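Local coordinates for ABC transporter substrate-binding protein (Bradyrhizobium japonicum, PDB 4I1D) that probably serves as the periplasmic substrate-binding component of an ABC transporter, possibly for polyamines such as putrescine or spermidine, at residues Lys47-Val50 and Ile56-Val59; Ala21-Ser26 and Ile32-Asp37. One frame throughout, in Å; residues are numbered along the deposited sequence.

Contact 1: Lys47-Val50 and Ile56-Val59. With SO4 (sulfate ion), chain L; SO4 (sulfate ion), chain I; SO4 (sulfate ion), chain B.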
loop_
_atom_site.group_PDB
_atom_site.type_symbol
_atom_site.label_atom_id
_atom_site.label_comp_id
_atom_site.label_asym_id
_atom_site.label_seq_id
_atom_site.Cartn_x
_atom_site.Cartn_y
_atom_site.Cartn_z
ATOM N N LYS A 47 -20.757 -21.221 2.803
ATOM C CA LYS A 47 -21.458 -19.946 2.705
ATOM C C LYS A 47 -21.713 -19.612 1.241
ATOM O O LYS A 47 -22.819 -19.227 0.859
ATOM C CB LYS A 47 -20.663 -18.811 3.357
ATOM C CG LYS A 47 -20.558 -18.896 4.866
ATOM C CD LYS A 47 -20.046 -17.580 5.424
ATOM C CE LYS A 47 -19.883 -17.637 6.926
ATOM N NZ LYS A 47 -19.603 -16.283 7.477
ATOM N N THR A 48 -20.679 -19.755 0.423
ATOM C CA THR A 48 -20.787 -19.375 -0.973
ATOM C C THR A 48 -21.756 -20.311 -1.682
ATOM O O THR A 48 -22.633 -19.869 -2.427
ATOM C CB THR A 48 -19.424 -19.415 -1.666
ATOM O OG1 THR A 48 -18.585 -18.397 -1.107
ATOM C CG2 THR A 48 -19.578 -19.177 -3.158
ATOM N N GLN A 49 -21.602 -21.602 -1.421
ATOM C CA GLN A 49 -22.429 -22.625 -2.056
ATOM C C GLN A 49 -23.902 -22.437 -1.716
ATOM O O GLN A 49 -24.754 -22.376 -2.606
ATOM C CB GLN A 49 -21.976 -24.027 -1.636
ATOM C CG GLN A 49 -20.636 -24.459 -2.218
ATOM C CD GLN A 49 -20.452 -25.966 -2.162
ATOM O OE1 GLN A 49 -21.424 -26.715 -2.099
ATOM N NE2 GLN A 49 -19.201 -26.418 -2.194
ATOM N N VAL A 50 -24.196 -22.335 -0.426
ATOM C CA VAL A 50 -25.578 -22.202 0.019
ATOM C C VAL A 50 -26.158 -20.862 -0.426
ATOM O O VAL A 50 -27.313 -20.782 -0.832
ATOM C CB VAL A 50 -25.691 -22.398 1.530
ATOM C CG1 VAL A 50 -27.079 -22.002 2.029
ATOM C CG2 VAL A 50 -25.357 -23.852 1.886
ATOM N N ILE A 56 -23.002 -27.675 -4.502
ATOM C CA ILE A 56 -22.534 -28.945 -5.069
ATOM C C ILE A 56 -22.332 -30.017 -3.987
ATOM O O ILE A 56 -22.359 -31.203 -4.290
ATOM C CB ILE A 56 -21.223 -28.802 -5.887
ATOM C CG1 ILE A 56 -20.105 -28.220 -5.020
ATOM C CG2 ILE A 56 -21.442 -27.952 -7.131
ATOM C CD1 ILE A 56 -18.813 -27.999 -5.775
ATOM N N TRP A 57 -22.132 -29.602 -2.732
ATOM C CA TRP A 57 -21.945 -30.558 -1.628
ATOM C C TRP A 57 -23.270 -30.889 -0.951
ATOM O O TRP A 57 -24.152 -30.030 -0.861
ATOM C CB TRP A 57 -20.994 -29.987 -0.573
ATOM C CG TRP A 57 -19.582 -29.798 -1.031
ATOM C CD1 TRP A 57 -18.957 -30.423 -2.082
ATOM C CD2 TRP A 57 -18.615 -28.916 -0.456
ATOM N NE1 TRP A 57 -17.659 -29.982 -2.186
ATOM C CE2 TRP A 57 -17.425 -29.053 -1.204
ATOM C CE3 TRP A 57 -18.639 -28.020 0.621
ATOM C CZ2 TRP A 57 -16.267 -28.333 -0.904
ATOM C CZ3 TRP A 57 -17.494 -27.302 0.909
ATOM C CH2 TRP A 57 -16.323 -27.463 0.150
ATOM N N ASP A 58 -23.410 -32.121 -0.465
ATOM C CA ASP A 58 -24.607 -32.519 0.292
ATOM C C ASP A 58 -24.322 -32.601 1.789
ATOM O O ASP A 58 -24.955 -31.926 2.612
ATOM C CB ASP A 58 -25.132 -33.875 -0.190
ATOM C CG ASP A 58 -25.646 -33.830 -1.629
ATOM O OD1 ASP A 58 -26.644 -33.120 -1.877
ATOM O OD2 ASP A 58 -25.068 -34.512 -2.510
ATOM N N VAL A 59 -23.359 -33.442 2.132
ATOM C CA VAL A 59 -23.072 -33.744 3.517
ATOM C C VAL A 59 -21.647 -33.326 3.848
ATOM O O VAL A 59 -20.710 -33.657 3.126
ATOM C CB VAL A 59 -23.259 -35.238 3.814
ATOM C CG1 VAL A 59 -22.892 -35.542 5.251
ATOM C CG2 VAL A 59 -24.698 -35.662 3.519
HETATM S S SO4 L . -18.259 -13.748 5.422
HETATM O O1 SO4 L . -17.707 -14.900 4.676
HETATM O O2 SO4 L . -19.389 -13.163 4.665
HETATM O O3 SO4 L . -18.737 -14.201 6.747
HETATM O O4 SO4 L . -17.204 -12.727 5.599
HETATM S S SO4 I . -18.579 -15.942 10.655
HETATM O O1 SO4 I . -17.720 -16.483 9.604
HETATM O O2 SO4 I . -19.872 -15.550 10.093
HETATM O O3 SO4 I . -18.780 -16.963 11.684
HETATM O O4 SO4 I . -17.932 -14.769 11.238
HETATM S S SO4 B . -14.761 -19.632 -2.056
HETATM O O1 SO4 B . -15.987 -20.412 -1.905
HETATM O O2 SO4 B . -15.062 -18.362 -2.717
HETATM O O3 SO4 B . -14.183 -19.365 -0.742
HETATM O O4 SO4 B . -13.802 -20.392 -2.855
#
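The indole of Trp-57 carries the side-chain amide of Gln-49 over one of its faces: NE2 stands 3.1 Å above the ring plane, over the centre, and its closest ring atom is CD2. Amide and indole planes are inclined by 53°, so this is an amide nitrogen set down on a ring face rather than a flat stack. At the rim of the indole, NE1 hydrogen-bonds to Asp-37 of the same chain, while other parts of the side chain pack on Thr-6 and Val-8 of strand 4-9. The contact belongs to the helix-loop-strand connection of a periplasmic binding protein fold, where helix 43-51 hands over to strand 59-63.

The carbonyl end of the amide faces the loop backbone. OE1 of Gln-49 accepts from N of Trp-57 at 3.0 Å, in the carbonyl plane and on a lone pair, with a nearly straight N-H...O angle of 162°. A second donor, N of Ile-56, is also 3.0 Å from OE1 of Gln-49, but its angle of 126° makes that bond weak. Two consecutive amides thus converge on one buried oxygen, which fixes the rotation of the amide and directs NE2 to the ring. The extended chain beyond CG lets Gln-49 span from helix to loop. CG1 of Ile-56 lies 3.5 Å from NE2 of Gln-49, the two side chains crossing at about a right angle. In the second subunit, OE1 of Gln-192 also receives a weak hydrogen bond from N of Ile-56, and Ala-188 packs on Ile-56 and Trp-57.

On the exposed side of the helix, sulfates probably taken from the crystallisation liquor gather at Lys-47, whose NZ donates to O2 of one sulfate (chain I) at 2.7 Å and to O1 of that ion at 2.8 Å.

Contact 2: Ala21-Ser26 and Ile32-Asp37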
loop_
_atom_site.group_PDB
_atom_site.type_symbol
_atom_site.label_atom_id
_atom_site.label_comp_id
_atom_site.label_asym_id
_atom_site.label_seq_id
_atom_site.Cartn_x
_atom_site.Cartn_y
_atom_site.Cartn_z
ATOM N N ALA A 21 -14.434 -47.842 6.950
ATOM C CA ALA A 21 -15.337 -48.136 8.056
ATOM C C ALA A 21 -16.777 -47.730 7.796
ATOM O O ALA A 21 -17.702 -48.409 8.237
ATOM C CB ALA A 21 -14.846 -47.441 9.323
ATOM N N ILE A 22 -16.971 -46.610 7.107
ATOM C CA ILE A 22 -18.294 -45.988 7.058
ATOM C C ILE A 22 -18.886 -45.741 5.670
ATOM O O ILE A 22 -20.005 -46.175 5.395
ATOM C CB ILE A 22 -18.319 -44.683 7.862
ATOM C CG1 ILE A 22 -18.102 -44.992 9.345
ATOM C CG2 ILE A 22 -19.634 -43.959 7.644
ATOM C CD1 ILE A 22 -18.088 -43.786 10.214
ATOM N N LEU A 23 -18.153 -45.048 4.802
ATOM C CA LEU A 23 -18.691 -44.678 3.497
ATOM C C LEU A 23 -18.999 -45.899 2.616
ATOM O O LEU A 23 -20.130 -46.074 2.173
ATOM C CB LEU A 23 -17.757 -43.697 2.783
ATOM C CG LEU A 23 -17.396 -42.478 3.634
ATOM C CD1 LEU A 23 -16.517 -41.489 2.864
ATOM C CD2 LEU A 23 -18.647 -41.798 4.153
ATOM N N ASP A 24 -18.005 -46.748 2.374
ATOM C CA ASP A 24 -18.214 -47.936 1.533
ATOM C C ASP A 24 -19.330 -48.851 2.042
ATOM O O ASP A 24 -20.208 -49.242 1.272
ATOM C CB ASP A 24 -16.922 -48.747 1.359
ATOM C CG ASP A 24 -16.010 -48.170 0.293
ATOM O OD1 ASP A 24 -16.429 -47.217 -0.397
ATOM O OD2 ASP A 24 -14.880 -48.680 0.132
ATOM N N PRO A 25 -19.300 -49.206 3.336
ATOM C CA PRO A 25 -20.381 -50.084 3.815
ATOM C C PRO A 25 -21.753 -49.401 3.718
ATOM O O PRO A 25 -22.728 -50.049 3.354
ATOM C CB PRO A 25 -20.001 -50.355 5.279
ATOM C CG PRO A 25 -18.516 -50.041 5.368
ATOM C CD PRO A 25 -18.299 -48.921 4.382
ATOM N N SER A 26 -21.824 -48.111 4.025
ATOM C CA SER A 26 -23.078 -47.367 3.905
ATOM C C SER A 26 -23.585 -47.285 2.462
ATOM O O SER A 26 -24.771 -47.473 2.198
ATOM C CB SER A 26 -22.911 -45.954 4.468
ATOM O OG SER A 26 -22.760 -45.989 5.876
ATOM N N ILE A 32 -26.224 -46.731 -3.029
ATOM C CA ILE A 32 -25.981 -45.405 -3.594
ATOM C C ILE A 32 -24.498 -45.206 -3.912
ATOM O O ILE A 32 -23.649 -46.002 -3.510
ATOM C CB ILE A 32 -26.418 -44.278 -2.623
ATOM C CG1 ILE A 32 -25.599 -44.330 -1.339
ATOM C CG2 ILE A 32 -27.880 -44.410 -2.280
ATOM C CD1 ILE A 32 -25.924 -43.216 -0.355
ATOM N N THR A 33 -24.199 -44.141 -4.644
ATOM C CA THR A 33 -22.821 -43.745 -4.889
ATOM C C THR A 33 -22.469 -42.553 -3.984
ATOM O O THR A 33 -23.152 -41.530 -3.984
ATOM C CB THR A 33 -22.592 -43.386 -6.379
ATOM O OG1 THR A 33 -22.619 -44.580 -7.173
ATOM C CG2 THR A 33 -21.248 -42.698 -6.579
ATOM N N ILE A 34 -21.415 -42.691 -3.195
ATOM C CA ILE A 34 -20.953 -41.570 -2.388
ATOM C C ILE A 34 -19.745 -40.925 -3.050
ATOM O O ILE A 34 -18.647 -41.472 -3.023
ATOM C CB ILE A 34 -20.605 -42.010 -0.951
ATOM C CG1 ILE A 34 -21.747 -42.856 -0.379
ATOM C CG2 ILE A 34 -20.287 -40.785 -0.057
ATOM C CD1 ILE A 34 -21.573 -43.242 1.075
ATOM N N ASN A 35 -19.953 -39.772 -3.673
ATOM C CA ASN A 35 -18.833 -39.004 -4.201
ATOM C C ASN A 35 -18.180 -38.218 -3.072
ATOM O O ASN A 35 -18.858 -37.617 -2.234
ATOM C CB ASN A 35 -19.298 -38.076 -5.314
ATOM C CG ASN A 35 -20.128 -38.802 -6.353
ATOM O OD1 ASN A 35 -21.309 -38.501 -6.541
ATOM N ND2 ASN A 35 -19.519 -39.775 -7.026
ATOM N N GLN A 36 -16.856 -38.249 -3.033
ATOM C CA GLN A 36 -16.118 -37.635 -1.944
ATOM C C GLN A 36 -15.454 -36.345 -2.369
ATOM O O GLN A 36 -15.059 -36.185 -3.523
ATOM C CB GLN A 36 -15.042 -38.593 -1.422
ATOM C CG GLN A 36 -15.582 -39.824 -0.705
ATOM C CD GLN A 36 -14.499 -40.572 0.052
ATOM O OE1 GLN A 36 -13.602 -39.960 0.642
ATOM N NE2 GLN A 36 -14.573 -41.900 0.038
ATOM N N ASP A 37 -15.297 -35.440 -1.411
ATOM C CA ASP A 37 -14.464 -34.266 -1.603
ATOM C C ASP A 37 -13.758 -34.014 -0.271
ATOM O O ASP A 37 -14.085 -34.655 0.737
ATOM C CB ASP A 37 -15.313 -33.064 -2.032
ATOM C CG ASP A 37 -14.516 -32.031 -2.824
ATOM O OD1 ASP A 37 -13.271 -32.153 -2.886
ATOM O OD2 ASP A 37 -15.134 -31.093 -3.383
#
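Leu-23 and Gln-36 meet at a slant: methyl CD1 of the leucine lies over a face of the Gln-36 amide, 3.5 Å from NE2 and 3.6 Å from CD of Gln-36. The geometry places this contact inside a beta-alpha-beta unit, strand 4-9, helix 12-30 and strand 33-38, in which the helix covers the parallel pair of strands. Leu-23 and Ile-34 mark the closest backbone approach, their CA atoms 7.0 Å apart, and both project their CB atoms at the opposing segment.

Ile-34 reaches across with its longer branch. CG1 is anti to the carbonyl carbon (chi1 -49°) and chi2 is extended at -175°, which carries CD1 to within 3.4 Å of the backbone O of Leu-23. The same methyl is 4.2 Å from CB of Leu-23, so it sits beside the helix backbone and does not interdigitate with the leucine methyls. Phe-7 of strand 4-9 and Phe-248 of helix 242-252 touch both Leu-23 and Ile-34, extending the apolar layer beyond the pair. Within the helix, OG of Ser-26 donates to O of Ile-22 at 2.8 Å, while N of Ser-26 reaches that oxygen from the opposite face of the carbonyl plane.

Gln-36 is stretched out beyond CG, and its polar atoms find partners on the same helix: OE1 accepts from NE2 of Gln-15, and NE2 donates to OG1 of Thr-19. Held at both ends of the amide, the side chain keeps one face of its amide against CD1 of Leu-23.

The chemistry across the interface is van der Waals contact of one methyl with a backbone carbonyl and a methylene, and of another with an amide; polar groups of the glutamine are satisfied by neighbouring helix residues, so the amide can lie against a methyl without losing its hydrogen bonds.

Contact 2 comes first along the chain and contact 1 follows, strand 33-38 being succeeded directly by helix 43-51. The two share no element, yet they touch: the indole of contact 1 meets the aspartate that ends segment 32-37 in contact 2, although the centres of the contacts are about 18 Å apart. All three touching residues of contact 1 are buried, and its cohesion comes from a glutamine amide bonded to loop backbone. Contact 2 is only partly buried and joins helix to strand through apolar contact, its glutamine bonding outside the two segments. Both meet the second subunit, where Arg-208 forms a salt bridge with Asp-37.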